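Local coordinates for protein type IV pilus biogenesis factor PilY1 (Pseudomonas aeruginosa, PDB 3HX6) that primes type IV pilus assembly, supports calcium-dependent twitching motility and adhesion to host cells, and appears here as its C-terminal beta-propeller domain, at residues A[365-370]-A[433-439]; A[58-62]-A[74-78]; A[493-498]-A[549-555]. The protein carries 3 engineered substitutions. All coordinates share one frame; numbering follows the deposited sequence.

Contact 1: A[365-370]-A[433-439]; sequences AQTLYG and GWYLDFM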
ATOM      1  N   ALA A 365      -0.224  36.967 -13.416  1.00 19.22           N
ATOM      2  CA  ALA A 365      -0.447  35.552 -13.188  1.00 19.19           C
ATOM      3  C   ALA A 365       0.839  34.879 -12.739  1.00 19.69           C
ATOM      4  O   ALA A 365       1.934  35.289 -13.129  1.00 21.17           O
ATOM      5  CB  ALA A 365      -0.939  34.897 -14.466  1.00 17.77           C
ATOM      6  N   GLN A 366       0.698  33.864 -11.894  1.00 18.81           N
ATOM      7  CA  GLN A 366       1.839  33.082 -11.461  1.00 17.61           C
ATOM      8  C   GLN A 366       1.852  31.972 -12.509  1.00 17.70           C
ATOM      9  O   GLN A 366       0.862  31.783 -13.220  1.00 14.34           O
ATOM     10  CB  GLN A 366       1.641  32.542 -10.046  1.00 17.62           C
ATOM     11  CG  GLN A 366       1.733  33.630  -8.988  1.00 17.44           C
ATOM     12  CD  GLN A 366       2.960  34.513  -9.165  1.00 20.82           C
ATOM     13  OE1 GLN A 366       4.085  34.023  -9.290  1.00 19.94           O
ATOM     14  NE2 GLN A 366       2.749  35.822  -9.177  1.00 21.87           N
ATOM     15  N   THR A 367       2.941  31.224 -12.603  1.00 14.34           N
ATOM     16  CA  THR A 367       3.035  30.240 -13.667  1.00 13.18           C
ATOM     17  C   THR A 367       3.685  28.916 -13.299  1.00 13.97           C
ATOM     18  O   THR A 367       4.492  28.847 -12.376  1.00 12.83           O
ATOM     19  CB  THR A 367       3.844  30.867 -14.839  1.00 12.55           C
ATOM     20  OG1 THR A 367       3.319  32.170 -15.132  1.00 12.83           O
ATOM     21  CG2 THR A 367       3.789  30.000 -16.080  1.00 11.42           C
ATOM     22  N   LEU A 368       3.318  27.871 -14.038  1.00 12.99           N
ATOM     23  CA  LEU A 368       3.908  26.545 -13.868  1.00 12.44           C
ATOM     24  C   LEU A 368       4.752  26.355 -15.121  1.00 13.35           C
ATOM     25  O   LEU A 368       4.256  26.533 -16.235  1.00 14.89           O
ATOM     26  CB  LEU A 368       2.844  25.448 -13.820  1.00 11.66           C
ATOM     27  CG  LEU A 368       3.452  24.061 -13.556  1.00 11.08           C
ATOM     28  CD1 LEU A 368       4.139  24.061 -12.183  1.00 10.45           C
ATOM     29  CD2 LEU A 368       2.355  22.983 -13.614  1.00  9.70           C
ATOM     30  N   TYR A 369       6.022  26.008 -14.942  1.00 12.54           N
ATOM     31  CA  TYR A 369       6.925  25.816 -16.068  1.00 12.85           C
ATOM     32  C   TYR A 369       7.483  24.412 -16.150  1.00 12.81           C
ATOM     33  O   TYR A 369       7.658  23.738 -15.136  1.00 14.15           O
ATOM     34  CB  TYR A 369       8.131  26.767 -15.979  1.00 12.36           C
ATOM     35  CG  TYR A 369       7.801  28.238 -16.053  1.00 14.39           C
ATOM     36  CD1 TYR A 369       7.603  28.985 -14.895  1.00 12.31           C
ATOM     37  CD2 TYR A 369       7.696  28.885 -17.286  1.00 12.46           C
ATOM     38  CE1 TYR A 369       7.310  30.345 -14.957  1.00 14.49           C
ATOM     39  CE2 TYR A 369       7.399  30.245 -17.364  1.00 14.39           C
ATOM     40  CZ  TYR A 369       7.209  30.968 -16.198  1.00 13.77           C
ATOM     41  OH  TYR A 369       6.915  32.308 -16.265  1.00 14.80           O
ATOM     42  N   GLY A 370       7.781  24.001 -17.378  1.00 11.99           N
ATOM     43  CA  GLY A 370       8.387  22.712 -17.638  1.00 10.94           C
ATOM     44  C   GLY A 370       9.552  23.037 -18.562  1.00 13.62           C
ATOM     45  O   GLY A 370       9.347  23.286 -19.747  1.00 11.64           O
ATOM     46  N   GLY A 433      10.250  23.428 -23.850  1.00 17.13           N
ATOM     47  CA  GLY A 433       9.386  23.173 -22.719  1.00 16.47           C
ATOM     48  C   GLY A 433       7.984  23.713 -22.868  1.00 15.48           C
ATOM     49  O   GLY A 433       7.454  23.848 -23.977  1.00 14.74           O
ATOM     50  N   TRP A 434       7.392  24.042 -21.727  1.00 12.83           N
ATOM     51  CA  TRP A 434       6.035  24.541 -21.696  1.00 13.65           C
ATOM     52  C   TRP A 434       5.799  25.407 -20.474  1.00 13.68           C
ATOM     53  O   TRP A 434       6.635  25.469 -19.579  1.00 13.13           O
ATOM     54  CB  TRP A 434       5.059  23.359 -21.670  1.00 12.76           C
ATOM     55  CG  TRP A 434       5.365  22.313 -20.594  1.00 12.85           C
ATOM     56  CD1 TRP A 434       5.989  21.110 -20.774  1.00 11.18           C
ATOM     57  CD2 TRP A 434       4.990  22.362 -19.207  1.00 10.69           C
ATOM     58  NE1 TRP A 434       6.016  20.400 -19.591  1.00 12.57           N
ATOM     59  CE2 TRP A 434       5.409  21.147 -18.615  1.00 12.87           C
ATOM     60  CE3 TRP A 434       4.338  23.312 -18.409  1.00 10.59           C
ATOM     61  CZ2 TRP A 434       5.193  20.857 -17.262  1.00  9.08           C
ATOM     62  CZ3 TRP A 434       4.123  23.021 -17.057  1.00  9.33           C
ATOM     63  CH2 TRP A 434       4.549  21.804 -16.503  1.00 10.25           C
ATOM     64  N   TYR A 435       4.659  26.085 -20.455  1.00 14.32           N
ATOM     65  CA  TYR A 435       4.286  26.908 -19.317  1.00 14.35           C
ATOM     66  C   TYR A 435       2.772  26.964 -19.232  1.00 13.46           C
ATOM     67  O   TYR A 435       2.074  26.763 -20.219  1.00 11.98           O
ATOM     68  CB  TYR A 435       4.874  28.322 -19.412  1.00 15.76           C
ATOM     69  CG  TYR A 435       4.275  29.218 -20.478  1.00 19.48           C
ATOM     70  CD1 TYR A 435       4.800  29.249 -21.768  1.00 19.66           C
ATOM     71  CD2 TYR A 435       3.208  30.071 -20.179  1.00 21.44           C
ATOM     72  CE1 TYR A 435       4.283  30.117 -22.739  1.00 21.21           C
ATOM     73  CE2 TYR A 435       2.682  30.938 -21.139  1.00 19.91           C
ATOM     74  CZ  TYR A 435       3.225  30.956 -22.414  1.00 21.74           C
ATOM     75  OH  TYR A 435       2.712  31.809 -23.362  1.00 24.48           O
ATOM     76  N   LEU A 436       2.271  27.207 -18.032  1.00 14.48           N
ATOM     77  CA  LEU A 436       0.842  27.286 -17.796  1.00 13.96           C
ATOM     78  C   LEU A 436       0.632  28.374 -16.754  1.00 14.85           C
ATOM     79  O   LEU A 436       1.053  28.218 -15.619  1.00 14.16           O
ATOM     80  CB  LEU A 436       0.329  25.944 -17.257  1.00 12.25           C
ATOM     81  CG  LEU A 436      -1.119  25.856 -16.758  1.00 14.80           C
ATOM     82  CD1 LEU A 436      -2.075  26.027 -17.931  1.00 14.74           C
ATOM     83  CD2 LEU A 436      -1.357  24.506 -16.079  1.00 17.58           C
ATOM     84  N   ASP A 437       0.005  29.480 -17.138  1.00 16.08           N
ATOM     85  CA  ASP A 437      -0.251  30.541 -16.174  1.00 17.49           C
ATOM     86  C   ASP A 437      -1.418  30.082 -15.304  1.00 17.55           C
ATOM     87  O   ASP A 437      -2.395  29.511 -15.803  1.00 17.77           O
ATOM     88  CB  ASP A 437      -0.600  31.858 -16.880  1.00 19.07           C
ATOM     89  CG  ASP A 437       0.607  32.503 -17.555  1.00 21.46           C
ATOM     90  OD1 ASP A 437       1.604  32.794 -16.864  1.00 22.29           O
ATOM     91  OD2 ASP A 437       0.560  32.723 -18.783  1.00 24.62           O
ATOM     92  N   PHE A 438      -1.301  30.302 -13.999  1.00 15.54           N
ATOM     93  CA  PHE A 438      -2.354  29.906 -13.078  1.00 13.48           C
ATOM     94  C   PHE A 438      -3.506  30.901 -13.151  1.00 14.53           C
ATOM     95  O   PHE A 438      -3.577  31.862 -12.381  1.00 11.93           O
ATOM     96  CB  PHE A 438      -1.804  29.821 -11.655  1.00 12.77           C
ATOM     97  CG  PHE A 438      -0.874  28.659 -11.440  1.00 13.79           C
ATOM     98  CD1 PHE A 438      -1.315  27.355 -11.639  1.00 14.18           C
ATOM     99  CD2 PHE A 438       0.438  28.868 -11.048  1.00 14.11           C
ATOM    100  CE1 PHE A 438      -0.460  26.274 -11.450  1.00 13.16           C
ATOM    101  CE2 PHE A 438       1.306  27.794 -10.857  1.00 14.92           C
ATOM    102  CZ  PHE A 438       0.854  26.494 -11.058  1.00 13.03           C
ATOM    103  N   MET A 439      -4.393  30.661 -14.108  1.00 15.00           N
ATOM    104  CA  MET A 439      -5.550  31.512 -14.326  1.00 16.95           C
ATOM    105  C   MET A 439      -6.465  30.819 -15.320  1.00 17.56           C
ATOM    106  O   MET A 439      -6.000  30.196 -16.280  1.00 17.25           O
ATOM    107  CB  MET A 439      -5.115  32.874 -14.888  1.00 17.60           C
ATOM    108  CG  MET A 439      -4.469  32.813 -16.277  1.00 16.90           C
ATOM    109  SD  MET A 439      -3.800  34.409 -16.799  1.00 25.16           S
ATOM    110  CE  MET A 439      -3.165  34.031 -18.470  1.00 19.73           C
TER
HETATM  111  O   HOH W   1      -1.987  33.319 -11.025  1.00 16.95           O
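Trp434 lays one face of its indole against Gly370 of the neighbouring strand. Gly370 CA sits 3.7 Å from the centroid of the six-membered ring of Trp434, a CH-pi contact 18° off the ring normal. The torsion of Trp434 puts CG between its backbone N and carbonyl carbon (chi1 51°), which folds the ring over the glycine instead of away from it. The indole thus lies directly on the Gly370 backbone. Leu368 meets the same ring at its edge, with Leu368 CG lying in the ring plane 3.7 Å from Trp434 CZ3. Leu368 CB packs 3.6 Å from CZ of Phe438. Leu368 thus touches both aromatic rings, Trp434 with CG and Phe438 with CB. Trp434 NE1 is hydrogen-bonded to Pro485 O.

The opposite face of the sheet carries Thr367, Tyr369, Tyr435 and Asp437. Tyr369 CD2 rests 3.6 Å from Tyr435 CB, so this tyrosine pair meets ring to methylene. Thr367 CG2 stands above one face of the Tyr369 ring, toward its rim. Thr367 OG1 and Asp437 OD1 are 2.5 Å apart, but Gln326 also hydrogen-bonds to this hydroxyl. Tyr369 OH is hydrogen-bonded to Gln326 and Arg389. Asp437 OD1 has a salt bridge to Arg389, so this buried carboxylate is paired with a charge.

The backbones run antiparallel at 169°. Leu368 with Leu436 and Gly370 with Trp434 are hydrogen-bonded pairs. The final bond, Phe438 N to Gln366 O at 2.7 Å, is nearly straight. Beyond it the chain turns a corner through an inverse gamma turn centred on Phe438. The contact is an antiparallel strand pair inside the large mixed sheet, with 343-348 antiparallel beside 367-373 and 392-405 parallel beside 433-437.

Contact 2: A[58-62]-A[74-78]; sequences AQYLT and YSTFA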
ATOM      1  N   ALA A  58      10.871   2.778   9.003  1.00 30.13           N
ATOM      2  CA  ALA A  58      12.054   3.254   8.300  1.00 28.18           C
ATOM      3  C   ALA A  58      11.541   3.908   7.023  1.00 27.56           C
ATOM      4  O   ALA A  58      10.560   3.453   6.432  1.00 26.68           O
ATOM      5  CB  ALA A  58      12.977   2.095   7.967  1.00 24.84           C
ATOM      6  N   GLN A  59      12.202   4.978   6.604  1.00 26.48           N
ATOM      7  CA  GLN A  59      11.782   5.703   5.418  1.00 27.29           C
ATOM      8  C   GLN A  59      12.054   5.007   4.092  1.00 26.37           C
ATOM      9  O   GLN A  59      11.264   5.123   3.161  1.00 24.93           O
ATOM     10  CB  GLN A  59      12.432   7.090   5.408  1.00 28.11           C
ATOM     11  CG  GLN A  59      12.342   7.809   4.071  1.00 29.31           C
ATOM     12  CD  GLN A  59      12.909   9.214   4.123  1.00 30.39           C
ATOM     13  OE1 GLN A  59      13.888   9.478   4.822  1.00 29.36           O
ATOM     14  NE2 GLN A  59      12.306  10.122   3.363  1.00 31.47           N
ATOM     15  N   TYR A  60      13.157   4.274   4.004  1.00 27.45           N
ATOM     16  CA  TYR A  60      13.519   3.627   2.746  1.00 26.94           C
ATOM     17  C   TYR A  60      13.366   2.115   2.728  1.00 27.63           C
ATOM     18  O   TYR A  60      13.111   1.481   3.750  1.00 26.35           O
ATOM     19  CB  TYR A  60      14.975   3.960   2.391  1.00 28.24           C
ATOM     20  CG  TYR A  60      15.380   5.404   2.621  1.00 29.78           C
ATOM     21  CD1 TYR A  60      14.760   6.446   1.932  1.00 31.77           C
ATOM     22  CD2 TYR A  60      16.385   5.727   3.533  1.00 28.98           C
ATOM     23  CE1 TYR A  60      15.133   7.780   2.149  1.00 31.87           C
ATOM     24  CE2 TYR A  60      16.766   7.053   3.756  1.00 30.42           C
ATOM     25  CZ  TYR A  60      16.134   8.077   3.063  1.00 32.30           C
ATOM     26  OH  TYR A  60      16.485   9.394   3.301  1.00 32.87           O
ATOM     27  N   LEU A  61      13.520   1.553   1.535  1.00 27.51           N
ATOM     28  CA  LEU A  61      13.473   0.115   1.352  1.00 27.70           C
ATOM     29  C   LEU A  61      14.934  -0.283   1.423  1.00 26.72           C
ATOM     30  O   LEU A  61      15.793   0.362   0.817  1.00 26.86           O
ATOM     31  CB  LEU A  61      12.899  -0.250  -0.017  1.00 29.35           C
ATOM     32  CG  LEU A  61      11.397  -0.028  -0.210  1.00 31.44           C
ATOM     33  CD1 LEU A  61      10.998  -0.519  -1.587  1.00 30.83           C
ATOM     34  CD2 LEU A  61      10.612  -0.771   0.868  1.00 31.45           C
ATOM     35  N   THR A  62      15.218  -1.338   2.169  1.00 24.84           N
ATOM     36  CA  THR A  62      16.583  -1.791   2.337  1.00 23.34           C
ATOM     37  C   THR A  62      17.405  -1.926   1.057  1.00 23.56           C
ATOM     38  O   THR A  62      18.568  -1.530   1.031  1.00 22.14           O
ATOM     39  CB  THR A  62      16.619  -3.120   3.101  1.00 21.46           C
ATOM     40  OG1 THR A  62      16.125  -2.906   4.428  1.00 21.72           O
ATOM     41  CG2 THR A  62      18.039  -3.654   3.179  1.00 21.51           C
ATOM     42  N   TYR A  74      20.988  -1.413   7.077  1.00 24.92           N
ATOM     43  CA  TYR A  74      19.657  -0.825   7.072  1.00 25.98           C
ATOM     44  C   TYR A  74      18.555  -1.801   7.463  1.00 26.99           C
ATOM     45  O   TYR A  74      17.596  -1.413   8.128  1.00 27.19           O
ATOM     46  CB  TYR A  74      19.330  -0.214   5.706  1.00 23.31           C
ATOM     47  CG  TYR A  74      18.213   0.809   5.772  1.00 21.88           C
ATOM     48  CD1 TYR A  74      18.413   2.050   6.385  1.00 19.11           C
ATOM     49  CD2 TYR A  74      16.946   0.529   5.255  1.00 20.06           C
ATOM     50  CE1 TYR A  74      17.382   2.985   6.484  1.00 19.27           C
ATOM     51  CE2 TYR A  74      15.904   1.458   5.351  1.00 21.24           C
ATOM     52  CZ  TYR A  74      16.132   2.684   5.968  1.00 19.47           C
ATOM     53  OH  TYR A  74      15.106   3.601   6.081  1.00 18.77           O
ATOM     54  N   SER A  75      18.682  -3.062   7.059  1.00 28.52           N
ATOM     55  CA  SER A  75      17.659  -4.050   7.392  1.00 31.71           C
ATOM     56  C   SER A  75      17.439  -4.142   8.902  1.00 31.33           C
ATOM     57  O   SER A  75      16.300  -4.238   9.354  1.00 31.90           O
ATOM     58  CB  SER A  75      18.030  -5.430   6.843  1.00 32.02           C
ATOM     59  OG  SER A  75      19.153  -5.952   7.525  1.00 37.51           O
ATOM     60  N   THR A  76      18.519  -4.107   9.680  1.00 31.28           N
ATOM     61  CA  THR A  76      18.388  -4.181  11.133  1.00 32.48           C
ATOM     62  C   THR A  76      17.801  -2.878  11.677  1.00 31.51           C
ATOM     63  O   THR A  76      17.103  -2.874  12.692  1.00 31.47           O
ATOM     64  CB  THR A  76      19.742  -4.467  11.827  1.00 33.66           C
ATOM     65  OG1 THR A  76      20.687  -3.449  11.490  1.00 39.89           O
ATOM     66  CG2 THR A  76      20.290  -5.819  11.393  1.00 36.92           C
ATOM     67  N   PHE A  77      18.086  -1.771  11.000  1.00 28.72           N
ATOM     68  CA  PHE A  77      17.548  -0.483  11.418  1.00 25.64           C
ATOM     69  C   PHE A  77      16.059  -0.485  11.117  1.00 24.76           C
ATOM     70  O   PHE A  77      15.249  -0.067  11.936  1.00 23.95           O
ATOM     71  CB  PHE A  77      18.198   0.658  10.642  1.00 24.88           C
ATOM     72  CG  PHE A  77      17.638   2.014  10.980  1.00 22.18           C
ATOM     73  CD1 PHE A  77      18.022   2.668  12.143  1.00 21.99           C
ATOM     74  CD2 PHE A  77      16.719   2.631  10.138  1.00 21.49           C
ATOM     75  CE1 PHE A  77      17.504   3.923  12.460  1.00 21.84           C
ATOM     76  CE2 PHE A  77      16.197   3.881  10.447  1.00 17.87           C
ATOM     77  CZ  PHE A  77      16.591   4.525  11.611  1.00 20.42           C
ATOM     78  N   ALA A  78      15.709  -0.947   9.924  1.00 25.84           N
ATOM     79  CA  ALA A  78      14.313  -1.002   9.504  1.00 29.85           C
ATOM     80  C   ALA A  78      13.526  -1.888  10.462  1.00 31.89           C
ATOM     81  O   ALA A  78      12.443  -1.515  10.922  1.00 32.59           O
ATOM     82  CB  ALA A  78      14.214  -1.542   8.081  1.00 29.18           C
TER
HETATM   83  O   HOH W   2      10.661  -0.014   9.614  1.00 27.55           O
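The Tyr74 ring reaches from its helix into the 58-62 loop, and the main-chain oxygen Tyr60 O lies at its edge, in the ring plane, 3.2 Å from Tyr74 CE2. Thr62 OG1 is also near the plane, at the CD2 edge. Outside the two segments, Trp151 meets the Tyr74 ring edge-to-face. The Tyr60 ring stands differently. Its side chain crosses that of Tyr74 at about a right angle, with Tyr60 CD2 3.9 Å from Tyr74 CZ, and Gln59 CB covers the centre of one Tyr60 face.

The reach of Tyr74 follows from a first torsion that sets CG opposite the backbone N (chi1 -160°). This brings the hydroxyl to the backbone N of Tyr60. The hydrogen bond from Tyr60 N to Tyr74 OH is 2.9 Å long, with an N-H...O angle of 165°.

Ala58 closes the other end. Its CB lies 3.8 Å from Ala78 CB, and it also touches the phenol end of Tyr74. A water joins the backbones here, accepting from Ala58 N at 2.9 Å and donating to Ala78 O at 2.7 Å. At the start of helix 74-82, Thr62 OG1 packs 3.5 Å from Ser75 CA. Leu61, Thr62 and Ser75 also pack against Gln537, Arg500 and Ser407 of the second subunit, respectively.

Asp144 OD2 hydrogen-bonds both Tyr74 OH and Gln59 N, while Asp144 O takes Tyr60 OH. The phenol oxygen of Tyr74 therefore links a backbone amide to a carboxylate. Such bonding probably fixes the position of the hydroxyl and ties the loop and helix 74-82 to strand 141-147.

Contact 3: A[493-498]-A[549-555]; sequences FTVFDL and LTVNPGP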
ATOM      1  N   PHE A 493      -5.246  10.481 -20.340  1.00 22.70           N
ATOM      2  CA  PHE A 493      -5.916   9.476 -19.531  1.00 19.84           C
ATOM      3  C   PHE A 493      -6.448  10.197 -18.300  1.00 20.59           C
ATOM      4  O   PHE A 493      -5.941  11.260 -17.937  1.00 19.40           O
ATOM      5  CB  PHE A 493      -4.917   8.384 -19.141  1.00 19.45           C
ATOM      6  CG  PHE A 493      -3.671   8.912 -18.485  1.00 20.64           C
ATOM      7  CD1 PHE A 493      -3.635   9.144 -17.115  1.00 19.21           C
ATOM      8  CD2 PHE A 493      -2.541   9.199 -19.244  1.00 19.50           C
ATOM      9  CE1 PHE A 493      -2.491   9.651 -16.507  1.00 21.20           C
ATOM     10  CE2 PHE A 493      -1.393   9.708 -18.650  1.00 20.18           C
ATOM     11  CZ  PHE A 493      -1.365   9.935 -17.282  1.00 21.31           C
ATOM     12  N   THR A 494      -7.476   9.647 -17.664  1.00 20.13           N
ATOM     13  CA  THR A 494      -8.016  10.303 -16.484  1.00 20.13           C
ATOM     14  C   THR A 494      -7.066  10.050 -15.318  1.00 19.83           C
ATOM     15  O   THR A 494      -6.594   8.930 -15.108  1.00 18.32           O
ATOM     16  CB  THR A 494      -9.478   9.837 -16.185  1.00 22.73           C
ATOM     17  OG1 THR A 494      -9.567   9.253 -14.881  1.00 24.31           O
ATOM     18  CG2 THR A 494      -9.942   8.862 -17.231  1.00 16.97           C
ATOM     19  N   VAL A 495      -6.762  11.113 -14.581  1.00 18.06           N
ATOM     20  CA  VAL A 495      -5.825  11.030 -13.470  1.00 18.25           C
ATOM     21  C   VAL A 495      -6.466  10.798 -12.113  1.00 18.24           C
ATOM     22  O   VAL A 495      -6.026   9.933 -11.357  1.00 19.29           O
ATOM     23  CB  VAL A 495      -4.945  12.323 -13.406  1.00 20.35           C
ATOM     24  CG1 VAL A 495      -5.829  13.555 -13.482  1.00 22.99           C
ATOM     25  CG2 VAL A 495      -4.122  12.353 -12.114  1.00 20.57           C
ATOM     26  N   PHE A 496      -7.509  11.560 -11.813  1.00 17.65           N
ATOM     27  CA  PHE A 496      -8.168  11.462 -10.521  1.00 18.81           C
ATOM     28  C   PHE A 496      -9.457  10.661 -10.485  1.00 18.50           C
ATOM     29  O   PHE A 496     -10.260  10.703 -11.414  1.00 18.09           O
ATOM     30  CB  PHE A 496      -8.499  12.863  -9.993  1.00 16.60           C
ATOM     31  CG  PHE A 496      -7.314  13.775  -9.882  1.00 17.28           C
ATOM     32  CD1 PHE A 496      -6.362  13.583  -8.892  1.00 17.03           C
ATOM     33  CD2 PHE A 496      -7.161  14.841 -10.763  1.00 17.60           C
ATOM     34  CE1 PHE A 496      -5.273  14.439  -8.775  1.00 19.13           C
ATOM     35  CE2 PHE A 496      -6.074  15.705 -10.658  1.00 19.23           C
ATOM     36  CZ  PHE A 496      -5.127  15.501  -9.658  1.00 19.47           C
ATOM     37  N   ASP A 497      -9.648   9.923  -9.402  1.00 20.69           N
ATOM     38  CA  ASP A 497     -10.901   9.215  -9.223  1.00 22.93           C
ATOM     39  C   ASP A 497     -11.735  10.249  -8.481  1.00 20.71           C
ATOM     40  O   ASP A 497     -11.716  10.310  -7.256  1.00 23.69           O
ATOM     41  CB  ASP A 497     -10.753   7.966  -8.355  1.00 23.37           C
ATOM     42  CG  ASP A 497     -12.099   7.433  -7.886  1.00 27.05           C
ATOM     43  OD1 ASP A 497     -13.070   7.515  -8.673  1.00 29.63           O
ATOM     44  OD2 ASP A 497     -12.193   6.936  -6.743  1.00 27.72           O
ATOM     45  N   LEU A 498     -12.445  11.082  -9.229  1.00 20.23           N
ATOM     46  CA  LEU A 498     -13.270  12.126  -8.636  1.00 18.93           C
ATOM     47  C   LEU A 498     -14.628  11.608  -8.192  1.00 19.49           C
ATOM     48  O   LEU A 498     -15.346  12.279  -7.454  1.00 20.06           O
ATOM     49  CB  LEU A 498     -13.478  13.252  -9.649  1.00 16.61           C
ATOM     50  CG  LEU A 498     -12.213  13.923 -10.180  1.00 16.02           C
ATOM     51  CD1 LEU A 498     -12.581  14.907 -11.281  1.00 15.68           C
ATOM     52  CD2 LEU A 498     -11.499  14.636  -9.035  1.00 13.73           C
ATOM     53  N   LEU A 549      -7.490  11.281  -3.081  1.00 29.95           N
ATOM     54  CA  LEU A 549      -8.010  10.883  -4.377  1.00 27.03           C
ATOM     55  C   LEU A 549      -7.139   9.801  -4.993  1.00 26.34           C
ATOM     56  O   LEU A 549      -5.929   9.974  -5.138  1.00 24.21           O
ATOM     57  CB  LEU A 549      -8.070  12.089  -5.316  1.00 26.30           C
ATOM     58  CG  LEU A 549      -8.880  13.303  -4.846  1.00 28.23           C
ATOM     59  CD1 LEU A 549      -8.708  14.434  -5.844  1.00 29.51           C
ATOM     60  CD2 LEU A 549     -10.350  12.943  -4.706  1.00 27.32           C
ATOM     61  N   THR A 550      -7.753   8.672  -5.330  1.00 25.25           N
ATOM     62  CA  THR A 550      -7.016   7.595  -5.962  1.00 25.27           C
ATOM     63  C   THR A 550      -6.520   8.199  -7.272  1.00 25.51           C
ATOM     64  O   THR A 550      -7.264   8.901  -7.956  1.00 25.51           O
ATOM     65  CB  THR A 550      -7.930   6.384  -6.271  1.00 26.61           C
ATOM     66  OG1 THR A 550      -8.542   5.922  -5.060  1.00 29.28           O
ATOM     67  CG2 THR A 550      -7.117   5.247  -6.885  1.00 22.99           C
ATOM     68  N   VAL A 551      -5.264   7.947  -7.616  1.00 24.35           N
ATOM     69  CA  VAL A 551      -4.720   8.502  -8.844  1.00 23.24           C
ATOM     70  C   VAL A 551      -4.165   7.461  -9.802  1.00 22.89           C
ATOM     71  O   VAL A 551      -3.760   6.369  -9.403  1.00 21.87           O
ATOM     72  CB  VAL A 551      -3.611   9.529  -8.545  1.00 24.32           C
ATOM     73  CG1 VAL A 551      -4.206  10.750  -7.870  1.00 23.46           C
ATOM     74  CG2 VAL A 551      -2.551   8.903  -7.658  1.00 26.51           C
ATOM     75  N   ASN A 552      -4.160   7.818 -11.078  1.00 22.23           N
ATOM     76  CA  ASN A 552      -3.645   6.949 -12.119  1.00 24.38           C
ATOM     77  C   ASN A 552      -2.438   7.636 -12.750  1.00 23.65           C
ATOM     78  O   ASN A 552      -2.580   8.593 -13.503  1.00 21.62           O
ATOM     79  CB  ASN A 552      -4.730   6.686 -13.164  1.00 24.84           C
ATOM     80  CG  ASN A 552      -4.210   5.926 -14.364  1.00 26.59           C
ATOM     81  OD1 ASN A 552      -3.312   5.092 -14.244  1.00 25.01           O
ATOM     82  ND2 ASN A 552      -4.789   6.199 -15.532  1.00 25.75           N
ATOM     83  N   PRO A 553      -1.227   7.148 -12.438  1.00 25.54           N
ATOM     84  CA  PRO A 553       0.034   7.695 -12.954  1.00 27.30           C
ATOM     85  C   PRO A 553       0.133   7.630 -14.474  1.00 27.88           C
ATOM     86  O   PRO A 553       0.980   8.281 -15.075  1.00 28.22           O
ATOM     87  CB  PRO A 553       1.094   6.823 -12.280  1.00 27.27           C
ATOM     88  CG  PRO A 553       0.419   6.348 -11.031  1.00 28.39           C
ATOM     89  CD  PRO A 553      -0.965   6.020 -11.530  1.00 26.20           C
ATOM     90  N   GLY A 554      -0.733   6.835 -15.089  1.00 31.04           N
ATOM     91  CA  GLY A 554      -0.713   6.712 -16.533  1.00 35.44           C
ATOM     92  C   GLY A 554      -0.615   5.264 -16.971  1.00 39.74           C
ATOM     93  O   GLY A 554      -0.194   4.407 -16.191  1.00 39.61           O
ATOM     94  N   PRO A 555      -0.984   4.959 -18.226  1.00 42.16           N
ATOM     95  CA  PRO A 555      -0.925   3.583 -18.731  1.00 43.74           C
ATOM     96  C   PRO A 555       0.465   2.963 -18.607  1.00 44.92           C
ATOM     97  O   PRO A 555       1.423   3.713 -18.319  1.00 46.35           O
ATOM     98  CB  PRO A 555      -1.371   3.736 -20.183  1.00 43.66           C
ATOM     99  CG  PRO A 555      -0.858   5.102 -20.541  1.00 42.68           C
ATOM    100  CD  PRO A 555      -1.249   5.907 -19.322  1.00 42.33           C
TER
HETATM  101  O   HOH W   3     -10.469   7.938  -4.662  1.00 34.19           O
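The two segments run nearly antiparallel, 165° apart end to end, and are joined by a single backbone bridge between Phe496 and Val551. Two main-chain hydrogen bonds flank that bridge. Asn552 N donates to Val495 O at 2.8 Å, and Asp497 N donates to Thr550 O at 3.0 Å, the latter nearly in line with the carbonyl.

The Phe493 ring lies against the end of the modelled chain. Gly554 CA stands over one face, 3.5 Å from the centroid of the Phe493 ring, and Pro555 CD also lies over the face at 4.0 Å from that centroid. Asn552 O comes to the ring edge near its plane. Phe493 CG is placed between the backbone N and the carbonyl carbon (chi1 53°), which points the ring at Gly554. Gly554 has a backbone conformation that suits glycine.

The Asn552 amide is turned 62° from the Phe493 ring. Its ND2 makes a weak hydrogen bond to Thr494 O, and its OD1 accepts another weak one from Gly554 N. The amide thus links Thr494 of the other segment to Gly554 of its own.

At the bridge, Phe496 and Val551 lie side by side and point the same way, with Phe496 CD1 3.7 Å from Val551 CG1. Leu549 CD1 meets the same ring atom, Phe496 CD1, at 3.9 Å. Leu461 and Val542 add to this apolar patch.

Asp497 CB packs against Thr550 CB, and a water hydrogen-bonds Asp497 OD2 and Thr550 N. The Asp497 carboxylate also accepts from Gly502 N and Gln501 N. Just past the bridge, the loop bends through an inverse gamma turn centred on Asp497. The contact docks an irregular loop along the outer strand 548-550 of the small antiparallel sheet 531-550, extending its edge by one isolated beta bridge.

How the contacts relate
Along the chain the contacts come in series: contact 2, then contact 1, then contact 3. None touches another. Contacts 1 and 2 lie on opposite sides of the chain's centre, with centres about 39 Å apart. Contacts 1 and 3 are closer, about 22 Å between centres, and contacts 2 and 3 are about 30 Å apart. Contact 1 joins two strands within the large mixed sheet. Contact 3 holds the C-terminal segment on a loop beside the small sheet 531-550, and its side chains also reach strands 459-466 and 521-524 of that mixed sheet. Contact 2 packs a helix and loop by strand 141-147, in a separate four-stranded antiparallel sheet, and borders the second subunit. Each therefore fixes a different local junction.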